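Abbfa_003403 (Acinetobacter baumannii, PDB 4ZXH) is a four-domain nonribosomal peptide synthetase whose condensation, adenylation, peptidyl carrier and thioesterase domains probably add an amino acid to a carrier-bound chain and release the product. Local coordinates at residues A[665-670]-A[675-680]. Numbering follows the deposited sequence.
Sequences AITTYA and ILELLI
The carboxylate of Glu677 reaches from the helix into the bend that the chain makes at Ile666 and Thr667, and both of its oxygens are engaged there. Glu677 OE1 accepts from Thr667 N at 3.0 Å through its syn lone pair, in a fairly straight bond (160°). Ile666 N gives the same Glu677 OE1 a weak, bent bond at 3.2 Å. On the other oxygen, Thr667 OG1 appears to donate to Glu677 OE2, though the modelled 2.4 Å is too short to be reliable at 2.7 Å resolution. The side chains cross at about a right angle. Thr667 OG1 sits beside its own backbone N (chi1 -51°), which lets hydroxyl and amide face the carboxylate together, while Gln715 of strand 713-716 is a further partner of OE2. Behind this polar cluster the packing is close and apolar: Ala665 CB lies 3.7 Å from Glu677 CB and 3.8 Å from Leu678 CD2. In the adenylation domain, this is the loop that leads from strand 662-665, inside the large mixed sheet, to helix 674-679, with the glutamate tying the loop back onto that helix. Contact thins out along the loop, where Tyr669 CB only grazes Leu678 CD1 at 4.3 Å. The tyrosine ring turns from the helix towards strand 533-537, where its OH hydrogen-bonds to Leu536 O and, just past that strand, to Leu538 N. Beyond the helix's touch, the partly exposed Thr668 opens an ST turn, its OG1 accepting from Ala670 N at 3.0 Å and also bonding to Asp562.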
loop_
_atom_site.group_PDB
_atom_site.type_symbol
_atom_site.label_atom_id
_atom_site.label_comp_id
_atom_site.label_asym_id
_atom_site.label_seq_id
_atom_site.Cartn_x
_atom_site.Cartn_y
_atom_site.Cartn_z
ATOM N N ALA A 665 -27.481 -0.090 -30.977
ATOM C CA ALA A 665 -26.910 -1.421 -30.876
ATOM C C ALA A 665 -25.501 -1.509 -31.496
ATOM O O ALA A 665 -25.329 -1.372 -32.710
ATOM C CB ALA A 665 -27.832 -2.407 -31.524
ATOM N N ILE A 666 -24.497 -1.756 -30.655
ATOM C CA ILE A 666 -23.101 -1.755 -31.098
ATOM C C ILE A 666 -22.407 -3.086 -30.887
ATOM O O ILE A 666 -21.324 -3.309 -31.404
ATOM C CB ILE A 666 -22.276 -0.698 -30.360
ATOM C CG1 ILE A 666 -22.159 -1.074 -28.894
ATOM C CG2 ILE A 666 -22.936 0.657 -30.454
ATOM C CD1 ILE A 666 -21.525 0.008 -28.085
ATOM N N THR A 667 -23.020 -3.959 -30.103
ATOM C CA THR A 667 -22.372 -5.197 -29.705
ATOM C C THR A 667 -22.568 -6.289 -30.744
ATOM O O THR A 667 -23.696 -6.517 -31.205
ATOM C CB THR A 667 -22.922 -5.677 -28.359
ATOM O OG1 THR A 667 -22.876 -4.599 -27.420
ATOM C CG2 THR A 667 -22.128 -6.850 -27.822
ATOM N N THR A 668 -21.472 -6.963 -31.099
ATOM C CA THR A 668 -21.543 -8.152 -31.941
ATOM C C THR A 668 -22.630 -9.135 -31.488
ATOM O O THR A 668 -22.838 -9.351 -30.293
ATOM C CB THR A 668 -20.203 -8.907 -31.985
ATOM O OG1 THR A 668 -20.409 -10.177 -32.621
ATOM C CG2 THR A 668 -19.671 -9.149 -30.607
ATOM N N TYR A 669 -23.323 -9.735 -32.447
ATOM C CA TYR A 669 -24.390 -10.669 -32.106
ATOM C C TYR A 669 -23.800 -12.011 -31.704
ATOM O O TYR A 669 -24.525 -12.932 -31.328
ATOM C CB TYR A 669 -25.367 -10.840 -33.264
ATOM C CG TYR A 669 -24.739 -11.425 -34.508
ATOM C CD1 TYR A 669 -24.793 -12.790 -34.760
ATOM C CD2 TYR A 669 -24.104 -10.608 -35.442
ATOM C CE1 TYR A 669 -24.220 -13.329 -35.911
ATOM C CE2 TYR A 669 -23.529 -11.141 -36.583
ATOM C CZ TYR A 669 -23.590 -12.502 -36.811
ATOM O OH TYR A 669 -23.022 -13.025 -37.946
ATOM N N ALA A 670 -22.478 -12.110 -31.771
ATOM C CA ALA A 670 -21.782 -13.283 -31.261
ATOM C C ALA A 670 -21.453 -13.111 -29.788
ATOM O O ALA A 670 -20.697 -13.892 -29.227
ATOM C CB ALA A 670 -20.542 -13.532 -32.039
ATOM N N ILE A 675 -28.443 -9.435 -27.668
ATOM C CA ILE A 675 -29.853 -9.818 -27.589
ATOM C C ILE A 675 -30.748 -8.681 -27.055
ATOM O O ILE A 675 -31.794 -8.385 -27.634
ATOM C CB ILE A 675 -30.007 -11.094 -26.708
ATOM C CG1 ILE A 675 -29.909 -12.328 -27.585
ATOM C CG2 ILE A 675 -31.323 -11.144 -25.986
ATOM C CD1 ILE A 675 -30.938 -12.321 -28.678
ATOM N N LEU A 676 -30.329 -8.042 -25.962
ATOM C CA LEU A 676 -31.066 -6.925 -25.374
ATOM C C LEU A 676 -31.141 -5.728 -26.320
ATOM O O LEU A 676 -32.168 -5.060 -26.420
ATOM C CB LEU A 676 -30.405 -6.483 -24.067
ATOM C CG LEU A 676 -30.944 -5.202 -23.428
ATOM C CD1 LEU A 676 -32.338 -5.420 -22.871
ATOM C CD2 LEU A 676 -30.003 -4.716 -22.363
ATOM N N GLU A 677 -30.031 -5.467 -26.999
ATOM C CA GLU A 677 -29.882 -4.313 -27.870
ATOM C C GLU A 677 -30.712 -4.444 -29.139
ATOM O O GLU A 677 -31.272 -3.464 -29.639
ATOM C CB GLU A 677 -28.410 -4.120 -28.245
ATOM C CG GLU A 677 -27.434 -4.197 -27.082
ATOM C CD GLU A 677 -25.993 -4.017 -27.533
ATOM O OE1 GLU A 677 -25.751 -3.957 -28.760
ATOM O OE2 GLU A 677 -25.099 -3.946 -26.662
ATOM N N LEU A 678 -30.778 -5.657 -29.670
ATOM C CA LEU A 678 -31.444 -5.884 -30.945
ATOM C C LEU A 678 -32.958 -6.137 -30.817
ATOM O O LEU A 678 -33.682 -6.045 -31.797
ATOM C CB LEU A 678 -30.772 -7.058 -31.668
ATOM C CG LEU A 678 -29.280 -6.860 -31.987
ATOM C CD1 LEU A 678 -28.631 -8.162 -32.492
ATOM C CD2 LEU A 678 -29.039 -5.703 -32.983
ATOM N N LEU A 679 -33.443 -6.434 -29.617
ATOM C CA LEU A 679 -34.835 -6.847 -29.474
ATOM C C LEU A 679 -35.700 -5.918 -28.645
ATOM O O LEU A 679 -36.807 -5.574 -29.048
ATOM C CB LEU A 679 -34.913 -8.242 -28.860
ATOM C CG LEU A 679 -34.369 -9.384 -29.712
ATOM C CD1 LEU A 679 -34.623 -10.714 -29.012
ATOM C CD2 LEU A 679 -34.988 -9.350 -31.101
ATOM N N ILE A 680 -35.216 -5.511 -27.481
ATOM C CA ILE A 680 -36.134 -4.922 -26.514
ATOM C C ILE A 680 -36.859 -3.641 -26.972
ATOM O O ILE A 680 -37.956 -3.379 -26.481
ATOM C CB ILE A 680 -35.439 -4.653 -25.149
ATOM C CG1 ILE A 680 -36.493 -4.648 -24.032
ATOM C CG2 ILE A 680 -34.628 -3.364 -25.167
ATOM C CD1 ILE A 680 -35.937 -4.472 -22.636
#